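Local coordinates for protein acyl-CoA dehydrogenase (PDB 3NF4) that binds flavin adenine dinucleotide and, as an acyl-CoA dehydrogenase, probably oxidises acyl-CoA thioesters to their trans-2-enoyl forms, at residues Ile38-Glu43 against Asp354-Arg359; Gly170-Phe175 against Ala214-Ser219; Pro199-Gly204 against Ala220-Ala225. One frame throughout, in Å; residues are numbered along the deposited sequence.

Contact 1: residues Ile38-Glu43 against Asp354-Arg359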
ATOM      1  N   ILE A  38      30.627  -0.753 -20.756  1.00 62.47           N
ATOM      2  CA  ILE A  38      30.062  -1.628 -21.808  1.00 60.96           C
ATOM      3  C   ILE A  38      28.611  -2.115 -21.556  1.00 59.21           C
ATOM      4  O   ILE A  38      28.001  -2.721 -22.445  1.00 59.42           O
ATOM      5  CB  ILE A  38      30.961  -2.884 -22.044  1.00 61.67           C
ATOM      6  CG1 ILE A  38      31.173  -3.667 -20.731  1.00 61.22           C
ATOM      7  CG2 ILE A  38      32.309  -2.499 -22.710  1.00 62.80           C
ATOM      8  CD1 ILE A  38      31.912  -5.004 -20.897  1.00 61.54           C
ATOM      9  N   VAL A  39      28.063  -1.866 -20.367  1.00 57.36           N
ATOM     10  CA  VAL A  39      26.777  -2.464 -19.978  1.00 55.43           C
ATOM     11  C   VAL A  39      25.563  -2.048 -20.838  1.00 55.41           C
ATOM     12  O   VAL A  39      24.743  -2.913 -21.214  1.00 54.46           O
ATOM     13  CB  VAL A  39      26.482  -2.341 -18.447  1.00 54.75           C
ATOM     14  CG1 VAL A  39      26.467  -0.879 -17.969  1.00 52.69           C
ATOM     15  CG2 VAL A  39      25.168  -3.048 -18.079  1.00 52.97           C
ATOM     16  N   ASP A  40      25.451  -0.754 -21.152  1.00 55.97           N
ATOM     17  CA  ASP A  40      24.320  -0.242 -21.936  1.00 56.36           C
ATOM     18  C   ASP A  40      24.264  -0.856 -23.339  1.00 56.42           C
ATOM     19  O   ASP A  40      23.195  -1.157 -23.859  1.00 54.68           O
ATOM     20  CB  ASP A  40      24.359   1.289 -22.042  1.00 57.41           C
ATOM     21  CG  ASP A  40      24.116   2.002 -20.688  1.00 61.55           C
ATOM     22  OD1 ASP A  40      23.604   1.393 -19.713  1.00 63.35           O
ATOM     23  OD2 ASP A  40      24.439   3.212 -20.600  1.00 66.51           O
ATOM     24  N   ARG A  41      25.429  -1.065 -23.935  1.00 57.22           N
ATOM     25  CA  ARG A  41      25.489  -1.577 -25.299  1.00 57.85           C
ATOM     26  C   ARG A  41      25.199  -3.079 -25.385  1.00 56.26           C
ATOM     27  O   ARG A  41      24.557  -3.529 -26.319  1.00 56.56           O
ATOM     28  CB  ARG A  41      26.840  -1.221 -25.951  1.00 59.21           C
ATOM     29  CG  ARG A  41      27.041  -1.762 -27.358  1.00 64.14           C
ATOM     30  CD  ARG A  41      25.944  -1.264 -28.334  1.00 71.19           C
ATOM     31  NE  ARG A  41      26.388  -0.140 -29.152  1.00 77.45           N
ATOM     32  CZ  ARG A  41      26.685  -0.222 -30.450  1.00 81.33           C
ATOM     33  NH1 ARG A  41      26.569  -1.379 -31.109  1.00 81.26           N
ATOM     34  NH2 ARG A  41      27.097   0.867 -31.094  1.00 83.76           N
ATOM     35  N   HIS A  42      25.682  -3.845 -24.422  1.00 55.71           N
ATOM     36  CA  HIS A  42      25.434  -5.267 -24.397  1.00 55.64           C
ATOM     37  C   HIS A  42      23.993  -5.618 -24.013  1.00 54.74           C
ATOM     38  O   HIS A  42      23.458  -6.618 -24.492  1.00 53.92           O
ATOM     39  CB  HIS A  42      26.377  -5.956 -23.433  1.00 56.40           C
ATOM     40  CG  HIS A  42      27.713  -6.283 -24.017  1.00 59.67           C
ATOM     41  ND1 HIS A  42      27.878  -7.205 -25.029  1.00 61.18           N
ATOM     42  CD2 HIS A  42      28.953  -5.825 -23.715  1.00 61.24           C
ATOM     43  CE1 HIS A  42      29.164  -7.289 -25.337  1.00 64.11           C
ATOM     44  NE2 HIS A  42      29.835  -6.457 -24.558  1.00 63.19           N
ATOM     45  N   GLU A  43      23.382  -4.821 -23.142  1.00 53.59           N
ATOM     46  CA  GLU A  43      21.994  -5.067 -22.784  1.00 53.51           C
ATOM     47  C   GLU A  43      21.073  -4.673 -23.935  1.00 54.13           C
ATOM     48  O   GLU A  43      20.075  -5.335 -24.191  1.00 53.11           O
ATOM     49  CB  GLU A  43      21.590  -4.358 -21.477  1.00 51.75           C
ATOM     50  CG  GLU A  43      22.027  -5.075 -20.190  1.00 50.91           C
ATOM     51  CD  GLU A  43      21.374  -6.444 -19.978  1.00 52.08           C
ATOM     52  OE1 GLU A  43      20.194  -6.642 -20.390  1.00 52.39           O
ATOM     53  OE2 GLU A  43      22.047  -7.337 -19.406  1.00 50.92           O
ATOM     54  N   ASP A 354      17.220   7.347 -23.579  1.00 56.44           N
ATOM     55  CA  ASP A 354      18.309   8.285 -23.283  1.00 57.79           C
ATOM     56  C   ASP A 354      18.891   8.129 -21.862  1.00 57.19           C
ATOM     57  O   ASP A 354      20.009   8.565 -21.601  1.00 58.62           O
ATOM     58  CB  ASP A 354      17.867   9.740 -23.492  1.00 59.07           C
ATOM     59  N   TYR A 355      18.126   7.539 -20.945  1.00 55.22           N
ATOM     60  CA  TYR A 355      18.615   7.269 -19.592  1.00 53.38           C
ATOM     61  C   TYR A 355      18.452   5.791 -19.228  1.00 51.34           C
ATOM     62  O   TYR A 355      17.762   5.041 -19.934  1.00 50.51           O
ATOM     63  CB  TYR A 355      17.917   8.178 -18.565  1.00 53.56           C
ATOM     64  CG  TYR A 355      18.133   9.629 -18.846  1.00 55.62           C
ATOM     65  CD1 TYR A 355      19.304  10.288 -18.420  1.00 59.28           C
ATOM     66  CD2 TYR A 355      17.202  10.337 -19.574  1.00 56.80           C
ATOM     67  CE1 TYR A 355      19.521  11.643 -18.720  1.00 62.90           C
ATOM     68  CE2 TYR A 355      17.395  11.673 -19.877  1.00 61.46           C
ATOM     69  CZ  TYR A 355      18.548  12.330 -19.459  1.00 63.50           C
ATOM     70  OH  TYR A 355      18.691  13.664 -19.786  1.00 64.36           O
ATOM     71  N   ARG A 356      19.076   5.400 -18.115  1.00 49.69           N
ATOM     72  CA  ARG A 356      19.087   4.012 -17.616  1.00 48.37           C
ATOM     73  C   ARG A 356      17.831   3.550 -16.819  1.00 46.09           C
ATOM     74  O   ARG A 356      17.574   2.358 -16.709  1.00 45.89           O
ATOM     75  CB  ARG A 356      20.347   3.797 -16.770  1.00 48.70           C
ATOM     76  CG  ARG A 356      21.636   3.730 -17.580  1.00 51.00           C
ATOM     77  CD  ARG A 356      22.838   3.433 -16.670  1.00 53.92           C
ATOM     78  NE  ARG A 356      24.046   3.108 -17.434  1.00 55.69           N
ATOM     79  CZ  ARG A 356      25.272   2.984 -16.918  1.00 56.82           C
ATOM     80  NH1 ARG A 356      25.478   3.166 -15.621  1.00 58.04           N
ATOM     81  NH2 ARG A 356      26.302   2.690 -17.704  1.00 56.69           N
ATOM     82  N   VAL A 357      17.064   4.486 -16.259  1.00 44.44           N
ATOM     83  CA  VAL A 357      15.971   4.132 -15.331  1.00 42.96           C
ATOM     84  C   VAL A 357      14.851   3.234 -15.939  1.00 42.26           C
ATOM     85  O   VAL A 357      14.252   2.423 -15.223  1.00 40.25           O
ATOM     86  CB  VAL A 357      15.399   5.369 -14.583  1.00 42.54           C
ATOM     87  CG1 VAL A 357      16.460   5.944 -13.672  1.00 42.30           C
ATOM     88  CG2 VAL A 357      14.912   6.454 -15.571  1.00 42.04           C
ATOM     89  N   GLU A 358      14.609   3.350 -17.251  1.00 41.99           N
ATOM     90  CA  GLU A 358      13.597   2.494 -17.894  1.00 42.07           C
ATOM     91  C   GLU A 358      14.080   1.045 -17.956  1.00 41.61           C
ATOM     92  O   GLU A 358      13.278   0.116 -17.794  1.00 41.18           O
ATOM     93  CB  GLU A 358      13.169   3.017 -19.268  1.00 42.84           C
ATOM     94  CG  GLU A 358      14.252   2.898 -20.370  1.00 46.72           C
ATOM     95  CD  GLU A 358      14.324   1.491 -21.005  1.00 48.91           C
ATOM     96  OE1 GLU A 358      15.406   1.127 -21.552  1.00 46.87           O
ATOM     97  OE2 GLU A 358      13.299   0.763 -20.924  1.00 48.76           O
ATOM     98  N   ARG A 359      15.390   0.848 -18.145  1.00 40.72           N
ATOM     99  CA  ARG A 359      15.963  -0.499 -18.052  1.00 39.50           C
ATOM    100  C   ARG A 359      15.874  -1.080 -16.613  1.00 39.06           C
ATOM    101  O   ARG A 359      15.545  -2.268 -16.432  1.00 38.09           O
ATOM    102  CB  ARG A 359      17.414  -0.502 -18.564  1.00 39.71           C
ATOM    103  CG  ARG A 359      18.156  -1.836 -18.345  1.00 40.15           C
ATOM    104  CD  ARG A 359      19.480  -1.983 -19.195  1.00 40.53           C
ATOM    105  NE  ARG A 359      20.518  -0.979 -18.879  1.00 39.11           N
ATOM    106  CZ  ARG A 359      21.410  -1.069 -17.888  1.00 40.33           C
ATOM    107  NH1 ARG A 359      21.443  -2.110 -17.057  1.00 39.48           N
ATOM    108  NH2 ARG A 359      22.301  -0.100 -17.723  1.00 41.12           N
TER
HETATM  109  O   HOH W   1      27.504   1.639 -20.460  1.00 37.47           O
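Val39, in the first turn of helix 39-45, spreads its two methyls against two different arginines of 354-359. CG1 sits 3.6 Å from NH2 of Arg356, whereas CG2, anti to the backbone N, lies 4.0 Å from NH1 of Arg359. The valine thus gives both guanidinium groups an apolar neighbour, and Trp91 from a loop packs on it as well.

Asp40 supplies the charge that holds the contact together. Its carboxylate, with CG beside the backbone N (chi1 -67°), stands 81° from the guanidinium plane of Arg356. OD1 accepts from two donors: NE of Arg356 at 2.9 Å on the syn lone pair, and NH2 of Arg359 at 2.8 Å, which comes in nearly along the C-O bond. Both bonds are bent at the hydrogen. OD2 also takes NE of Arg356, at 3.2 Å and nearly in the guanidinium plane, so this N-H is shared by the two oxygens; the bond from NH2 of Arg356 to OD2 is weak. One carboxylate between two arginines makes a salt-bridge network, here tying a short helix of the N-terminal domain to the region of helix 357-367 in the C-terminal domain. A water accepts from the backbone N of Asp40 and, weakly, from NH2 of Arg356. The network runs on through Asp36, which binds NH1 of Arg356, and Glu363, which binds NH1 of Arg359.

One turn further on, Glu43 brings its aliphatic part to Arg359, CB lying 3.9 Å from CD of that arginine. The two side chains cross at about a right angle. The chain of Glu43 bends at chi2 (-65°), and its carboxylate is bound by the backbone N atoms of His213 and Ala214 and by NE1 of Trp91.

Contact 2: residues Gly170-Phe175 against Ala214-Ser219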
ATOM      1  N   GLY A 170      22.807 -21.103 -19.326  1.00 59.44           N
ATOM      2  CA  GLY A 170      22.546 -22.274 -20.169  1.00 61.32           C
ATOM      3  C   GLY A 170      23.286 -22.234 -21.499  1.00 62.62           C
ATOM      4  O   GLY A 170      23.128 -21.295 -22.278  1.00 61.92           O
ATOM      5  N   GLY A 171      24.111 -23.247 -21.750  1.00 64.40           N
ATOM      6  CA  GLY A 171      24.891 -23.294 -22.974  1.00 66.11           C
ATOM      7  C   GLY A 171      26.217 -22.556 -22.923  1.00 67.08           C
ATOM      8  O   GLY A 171      26.861 -22.408 -23.958  1.00 68.27           O
ATOM      9  N   LYS A 172      26.638 -22.090 -21.746  1.00 66.86           N
ATOM     10  CA  LYS A 172      27.907 -21.363 -21.629  1.00 67.59           C
ATOM     11  C   LYS A 172      28.695 -21.693 -20.360  1.00 68.36           C
ATOM     12  O   LYS A 172      29.768 -21.129 -20.140  1.00 68.72           O
ATOM     13  CB  LYS A 172      27.681 -19.842 -21.683  1.00 66.63           C
ATOM     14  CG  LYS A 172      27.069 -19.287 -22.966  1.00 68.31           C
ATOM     15  CD  LYS A 172      28.111 -19.012 -24.055  1.00 73.01           C
ATOM     16  CE  LYS A 172      27.427 -18.438 -25.297  1.00 75.82           C
ATOM     17  NZ  LYS A 172      28.380 -18.036 -26.374  1.00 78.41           N
ATOM     18  N   ALA A 173      28.154 -22.566 -19.508  1.00 68.84           N
ATOM     19  CA  ALA A 173      28.804 -22.912 -18.237  1.00 69.24           C
ATOM     20  C   ALA A 173      29.735 -24.082 -18.449  1.00 70.98           C
ATOM     21  O   ALA A 173      29.581 -24.829 -19.420  1.00 71.53           O
ATOM     22  CB  ALA A 173      27.780 -23.248 -17.159  1.00 68.56           C
ATOM     23  N   ASP A 174      30.682 -24.249 -17.533  1.00 71.55           N
ATOM     24  CA  ASP A 174      31.654 -25.329 -17.620  1.00 73.78           C
ATOM     25  C   ASP A 174      31.156 -26.605 -16.957  1.00 73.92           C
ATOM     26  O   ASP A 174      31.615 -27.694 -17.301  1.00 75.48           O
ATOM     27  CB  ASP A 174      33.009 -24.903 -17.031  1.00 74.89           C
ATOM     28  CG  ASP A 174      33.545 -23.613 -17.658  1.00 76.51           C
ATOM     29  OD1 ASP A 174      33.623 -23.498 -18.895  1.00 79.82           O
ATOM     30  OD2 ASP A 174      33.901 -22.698 -16.902  1.00 81.22           O
ATOM     31  N   PHE A 175      30.222 -26.455 -16.015  1.00 72.61           N
ATOM     32  CA  PHE A 175      29.614 -27.565 -15.287  1.00 72.52           C
ATOM     33  C   PHE A 175      28.188 -27.222 -14.858  1.00 71.27           C
ATOM     34  O   PHE A 175      27.833 -26.041 -14.706  1.00 69.66           O
ATOM     35  CB  PHE A 175      30.470 -28.000 -14.080  1.00 73.98           C
ATOM     36  CG  PHE A 175      30.648 -26.928 -13.013  1.00 73.13           C
ATOM     37  CD1 PHE A 175      29.802 -26.879 -11.911  1.00 73.11           C
ATOM     38  CD2 PHE A 175      31.669 -25.983 -13.105  1.00 72.74           C
ATOM     39  CE1 PHE A 175      29.966 -25.899 -10.921  1.00 71.50           C
ATOM     40  CE2 PHE A 175      31.834 -24.995 -12.119  1.00 72.02           C
ATOM     41  CZ  PHE A 175      30.986 -24.962 -11.025  1.00 70.18           C
ATOM     42  N   ALA A 214      21.857  -9.997 -21.138  1.00 51.64           N
ATOM     43  CA  ALA A 214      23.240 -10.331 -21.492  1.00 52.45           C
ATOM     44  C   ALA A 214      23.672 -11.797 -21.286  1.00 53.20           C
ATOM     45  O   ALA A 214      24.242 -12.404 -22.185  1.00 53.87           O
ATOM     46  CB  ALA A 214      24.194  -9.407 -20.783  1.00 52.79           C
ATOM     47  N   VAL A 215      23.462 -12.324 -20.084  1.00 52.75           N
ATOM     48  CA  VAL A 215      23.737 -13.717 -19.769  1.00 53.08           C
ATOM     49  C   VAL A 215      22.464 -14.485 -20.194  1.00 52.28           C
ATOM     50  O   VAL A 215      21.373 -14.146 -19.731  1.00 51.28           O
ATOM     51  CB  VAL A 215      23.949 -13.889 -18.243  1.00 52.91           C
ATOM     52  CG1 VAL A 215      24.169 -15.337 -17.875  1.00 54.81           C
ATOM     53  CG2 VAL A 215      25.115 -13.045 -17.740  1.00 54.19           C
ATOM     54  N   PRO A 216      22.601 -15.526 -21.045  1.00 52.01           N
ATOM     55  CA  PRO A 216      21.395 -16.172 -21.581  1.00 51.31           C
ATOM     56  C   PRO A 216      20.704 -17.132 -20.592  1.00 51.06           C
ATOM     57  O   PRO A 216      21.351 -17.707 -19.722  1.00 51.02           O
ATOM     58  CB  PRO A 216      21.927 -16.942 -22.804  1.00 52.09           C
ATOM     59  CG  PRO A 216      23.371 -17.278 -22.448  1.00 52.94           C
ATOM     60  CD  PRO A 216      23.828 -16.283 -21.376  1.00 52.85           C
ATOM     61  N   THR A 217      19.396 -17.292 -20.762  1.00 50.88           N
ATOM     62  CA  THR A 217      18.583 -18.248 -20.028  1.00 51.89           C
ATOM     63  C   THR A 217      18.031 -19.272 -21.043  1.00 52.92           C
ATOM     64  O   THR A 217      17.334 -18.900 -21.986  1.00 52.18           O
ATOM     65  CB  THR A 217      17.408 -17.493 -19.296  1.00 51.18           C
ATOM     66  OG1 THR A 217      17.942 -16.471 -18.430  1.00 52.96           O
ATOM     67  CG2 THR A 217      16.550 -18.451 -18.472  1.00 50.63           C
ATOM     68  N   THR A 218      18.332 -20.556 -20.869  1.00 54.90           N
ATOM     69  CA  THR A 218      17.946 -21.563 -21.894  1.00 57.04           C
ATOM     70  C   THR A 218      17.375 -22.860 -21.310  1.00 58.71           C
ATOM     71  O   THR A 218      17.574 -23.161 -20.124  1.00 58.65           O
ATOM     72  CB  THR A 218      19.144 -21.970 -22.844  1.00 58.47           C
ATOM     73  OG1 THR A 218      19.986 -22.944 -22.194  1.00 59.89           O
ATOM     74  CG2 THR A 218      19.994 -20.746 -23.312  1.00 57.45           C
ATOM     75  N   SER A 219      16.699 -23.640 -22.156  1.00 60.34           N
ATOM     76  CA  SER A 219      16.300 -25.001 -21.796  1.00 63.04           C
ATOM     77  C   SER A 219      17.391 -26.048 -22.099  1.00 64.90           C
ATOM     78  O   SER A 219      18.385 -25.742 -22.780  1.00 65.57           O
ATOM     79  CB  SER A 219      14.969 -25.360 -22.469  1.00 63.64           C
ATOM     80  OG  SER A 219      15.147 -25.613 -23.849  1.00 65.65           O
TER
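Gly170 lies against Thr218 with only 5.0 Å between their CA atoms, and this is the close-packed part of the contact. OG1 of Thr218, set between its own backbone N and carbonyl carbon (chi1 81°), comes to 3.3 Å from CA of Gly170, and the CG2 methyl lies 3.3 Å from O of Gly170. Both branches of the threonine therefore rest on one backbone unit, OG1 on CA and the carbonyl carbon, CG2 on the oxygen. A CB on Gly170 would point at Thr218 and run into OG1, so the absence of a side chain is what lets the loop come so near. No hydrogen bond crosses between the segments: OG1 of Thr218 instead donates to O of Ser219 at 3.3 Å from above the carbonyl plane.

The loop 170-175 joins strand 157-168 to strand 175-181, which belong to the two different sheets of the middle domain, while 214-219 leads into strand 217-228, the neighbour of 157-168. Backbone hydrogen bonds pair Pro216 with His169 and Thr218 with Ile167, carrying that pairing up to the point where the loop departs. Thr217, its side chain directed away from the loop, belongs to the FAD pocket and touches the cofactor.

Packing is looser where the loop turns outward. Gly171, exposed and at a positive phi of 86°, approaches Thr218 no closer than 4.2 Å, from its N to OG1; that N is hydrogen-bonded to the hydroxyl of Tyr176. Beyond it, the exposed Lys172 lays CG at 4.2 Å from CG of Pro216, one methylene against another. The proline ring also reaches back toward the tight part, its CG 4.0 Å from O of Gly170.

Contact 3: residues Pro199-Gly204 against Ala220-Ala225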
ATOM      1  N   PRO A 199      27.888 -36.224 -23.445  1.00 86.72           N
ATOM      2  CA  PRO A 199      27.274 -36.690 -24.694  1.00 86.77           C
ATOM      3  C   PRO A 199      25.770 -36.944 -24.536  1.00 85.95           C
ATOM      4  O   PRO A 199      25.332 -37.541 -23.543  1.00 86.03           O
ATOM      5  CB  PRO A 199      28.034 -37.994 -25.009  1.00 89.15           C
ATOM      6  CG  PRO A 199      29.216 -38.049 -23.998  1.00 90.20           C
ATOM      7  CD  PRO A 199      28.720 -37.271 -22.819  1.00 88.39           C
ATOM      8  N   GLY A 200      25.000 -36.482 -25.521  1.00 84.62           N
ATOM      9  CA  GLY A 200      23.543 -36.525 -25.468  1.00 83.39           C
ATOM     10  C   GLY A 200      22.890 -35.271 -24.893  1.00 80.79           C
ATOM     11  O   GLY A 200      21.661 -35.186 -24.852  1.00 80.21           O
ATOM     12  N   LEU A 201      23.708 -34.313 -24.452  1.00 79.30           N
ATOM     13  CA  LEU A 201      23.234 -33.045 -23.862  1.00 77.46           C
ATOM     14  C   LEU A 201      23.268 -31.876 -24.852  1.00 75.98           C
ATOM     15  O   LEU A 201      24.304 -31.582 -25.434  1.00 76.30           O
ATOM     16  CB  LEU A 201      24.042 -32.676 -22.599  1.00 76.61           C
ATOM     17  CG  LEU A 201      23.871 -31.252 -22.015  1.00 75.35           C
ATOM     18  CD1 LEU A 201      22.414 -30.945 -21.519  1.00 71.26           C
ATOM     19  CD2 LEU A 201      24.897 -30.972 -20.923  1.00 73.56           C
ATOM     20  N   SER A 202      22.134 -31.205 -25.008  1.00 74.76           N
ATOM     21  CA  SER A 202      22.001 -30.083 -25.944  1.00 74.22           C
ATOM     22  C   SER A 202      21.109 -28.952 -25.373  1.00 72.31           C
ATOM     23  O   SER A 202      20.251 -29.201 -24.522  1.00 71.93           O
ATOM     24  CB  SER A 202      21.441 -30.587 -27.285  1.00 74.78           C
ATOM     25  OG  SER A 202      20.154 -31.158 -27.103  1.00 75.65           O
ATOM     26  N   PHE A 203      21.305 -27.723 -25.853  1.00 70.99           N
ATOM     27  CA  PHE A 203      20.591 -26.567 -25.307  1.00 69.54           C
ATOM     28  C   PHE A 203      19.776 -25.831 -26.358  1.00 69.11           C
ATOM     29  O   PHE A 203      20.281 -25.545 -27.439  1.00 69.66           O
ATOM     30  CB  PHE A 203      21.572 -25.592 -24.639  1.00 68.64           C
ATOM     31  CG  PHE A 203      22.339 -26.193 -23.496  1.00 68.51           C
ATOM     32  CD1 PHE A 203      21.828 -26.172 -22.217  1.00 67.60           C
ATOM     33  CD2 PHE A 203      23.580 -26.784 -23.707  1.00 70.50           C
ATOM     34  CE1 PHE A 203      22.541 -26.738 -21.148  1.00 69.88           C
ATOM     35  CE2 PHE A 203      24.305 -27.346 -22.650  1.00 70.82           C
ATOM     36  CZ  PHE A 203      23.788 -27.328 -21.371  1.00 69.13           C
ATOM     37  N   GLY A 204      18.525 -25.500 -26.027  1.00 68.29           N
ATOM     38  CA  GLY A 204      17.665 -24.729 -26.930  1.00 67.17           C
ATOM     39  C   GLY A 204      18.091 -23.269 -27.075  1.00 66.11           C
ATOM     40  O   GLY A 204      19.081 -22.835 -26.481  1.00 65.55           O
ATOM     41  N   ALA A 220      17.228 -27.267 -21.573  1.00 66.50           N
ATOM     42  CA  ALA A 220      18.157 -28.380 -21.869  1.00 68.47           C
ATOM     43  C   ALA A 220      17.464 -29.694 -22.226  1.00 70.16           C
ATOM     44  O   ALA A 220      16.361 -29.985 -21.760  1.00 70.03           O
ATOM     45  CB  ALA A 220      19.173 -28.606 -20.717  1.00 68.71           C
ATOM     46  N   PHE A 221      18.141 -30.501 -23.037  1.00 72.18           N
ATOM     47  CA  PHE A 221      17.595 -31.787 -23.445  1.00 74.41           C
ATOM     48  C   PHE A 221      18.588 -32.935 -23.289  1.00 75.93           C
ATOM     49  O   PHE A 221      19.687 -32.893 -23.839  1.00 75.79           O
ATOM     50  CB  PHE A 221      17.066 -31.698 -24.877  1.00 74.72           C
ATOM     51  CG  PHE A 221      16.430 -32.973 -25.371  1.00 78.86           C
ATOM     52  CD1 PHE A 221      15.272 -33.481 -24.753  1.00 81.10           C
ATOM     53  CD2 PHE A 221      16.977 -33.659 -26.459  1.00 80.78           C
ATOM     54  CE1 PHE A 221      14.679 -34.661 -25.205  1.00 84.33           C
ATOM     55  CE2 PHE A 221      16.401 -34.837 -26.920  1.00 84.11           C
ATOM     56  CZ  PHE A 221      15.247 -35.345 -26.297  1.00 85.05           C
ATOM     57  N   TYR A 222      18.186 -33.954 -22.532  1.00 77.66           N
ATOM     58  CA  TYR A 222      18.996 -35.165 -22.338  1.00 79.95           C
ATOM     59  C   TYR A 222      18.493 -36.343 -23.203  1.00 82.52           C
ATOM     60  O   TYR A 222      17.379 -36.839 -23.019  1.00 83.00           O
ATOM     61  CB  TYR A 222      19.053 -35.557 -20.850  1.00 79.83           C
ATOM     62  CG  TYR A 222      19.836 -34.603 -19.954  1.00 77.28           C
ATOM     63  CD1 TYR A 222      21.187 -34.837 -19.665  1.00 76.13           C
ATOM     64  CD2 TYR A 222      19.218 -33.470 -19.377  1.00 74.21           C
ATOM     65  CE1 TYR A 222      21.916 -33.971 -18.833  1.00 74.20           C
ATOM     66  CE2 TYR A 222      19.927 -32.597 -18.538  1.00 71.46           C
ATOM     67  CZ  TYR A 222      21.275 -32.854 -18.276  1.00 73.71           C
ATOM     68  OH  TYR A 222      21.983 -32.009 -17.469  1.00 70.94           O
ATOM     69  N   ASP A 223      19.342 -36.786 -24.134  1.00 84.72           N
ATOM     70  CA  ASP A 223      19.011 -37.808 -25.137  1.00 87.00           C
ATOM     71  C   ASP A 223      19.939 -39.019 -24.952  1.00 89.66           C
ATOM     72  O   ASP A 223      21.057 -39.040 -25.491  1.00 90.06           O
ATOM     73  CB  ASP A 223      19.214 -37.200 -26.536  1.00 86.68           C
ATOM     74  CG  ASP A 223      18.583 -38.026 -27.674  1.00 88.67           C
ATOM     75  OD1 ASP A 223      18.053 -39.140 -27.444  1.00 89.62           O
ATOM     76  OD2 ASP A 223      18.611 -37.523 -28.820  1.00 88.15           O
ATOM     77  N   ASN A 224      19.476 -40.016 -24.192  1.00 91.41           N
ATOM     78  CA  ASN A 224      20.304 -41.168 -23.801  1.00 93.84           C
ATOM     79  C   ASN A 224      21.675 -40.751 -23.284  1.00 93.39           C
ATOM     80  O   ASN A 224      22.708 -41.219 -23.766  1.00 94.76           O
ATOM     81  CB  ASN A 224      20.449 -42.173 -24.956  1.00 95.94           C
ATOM     82  CG  ASN A 224      19.307 -43.176 -25.011  1.00 98.33           C
ATOM     83  OD1 ASN A 224      18.812 -43.633 -23.974  1.00 99.95           O
ATOM     84  ND2 ASN A 224      18.888 -43.534 -26.227  1.00 99.59           N
ATOM     85  N   ALA A 225      21.675 -39.848 -22.314  1.00 91.86           N
ATOM     86  CA  ALA A 225      22.906 -39.308 -21.763  1.00 91.09           C
ATOM     87  C   ALA A 225      23.433 -40.203 -20.638  1.00 92.30           C
ATOM     88  O   ALA A 225      23.022 -40.069 -19.486  1.00 91.63           O
ATOM     89  CB  ALA A 225      22.686 -37.884 -21.276  1.00 89.06           C
TER
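Strands 201-203 and 220-222 run antiparallel, their axes 4.8 Å apart at 158°, with Ser202 and Phe221 as the hydrogen-bonded pair flanked by the non-hydrogen-bonded pairs Leu201-Tyr222 and Phe203-Ala220. N of Phe221 donates to O of Ser202 at 2.9 Å, and the return bond from N of Ser202 to O of Phe221 is 3.2 Å. N of Asp223 adds a third, to O of Gly200 at 2.9 Å.

On one face of the sheet, Leu201 and Tyr222 lie side by side and point the same way. CG of Leu201, anti to the backbone N (chi1 168°), is carried out beside the tyrosine side chain. Its CD1 sits over the ring of Tyr222, 4.1 Å from the centroid and shifted toward the rim near CZ, a CH-pi contact. The same methyl touches CB of Ala220, which also meets CD1 and CE1 of Phe203, obliquely, CE1 at 3.9 Å. Strand 201-203 is one of the two outermost strands, within this chain, of the four-stranded antiparallel sheet of the middle domain, and 217-228 joins it to 157-168. Val194 of strand 189-195, in the domain's other sheet, packs on Leu201 and Tyr222, so this face packs against that sheet.

Ser202 and Phe221, on the other face, are exposed side chains, Phe221 packing also on Ser163. OG of Ser202 lies at the edge of the phenylalanine ring, 4.1 Å from CD2 of Phe221.

Past Tyr222 the chain turns a corner at Asp223 and Asn224. Gly200, at a positive phi of 92°, lies against this corner, where a CB would collide with O of Asp223. Beyond the corner, CA of Ala225 makes a bent CA-H...O contact with O of Pro199, 3.5 Å away.

In the fold
Contact 1 joins parts of the enzyme far apart in sequence, helix 39-45 of the N-terminal domain and the region of helix 357-367 of the C-terminal domain, and its loop encloses contacts 2 and 3. These two lie in the middle domain, their centres 14 Å apart, and share strand 217-228: contact 2 where the strand begins beside FAD, contact 3 farther out. Their segments alternate along the chain, and they touch where N of Gly204 probably bonds O of Ser219. Contacts 1 and 2, centres 22 Å apart, meet through a probable bond from N of Ala214 to Glu43; contacts 1 and 3 do not touch. Helix 39-45 thus touches both helix 357-367 and the middle-domain segment leading to the FAD-contacting strand.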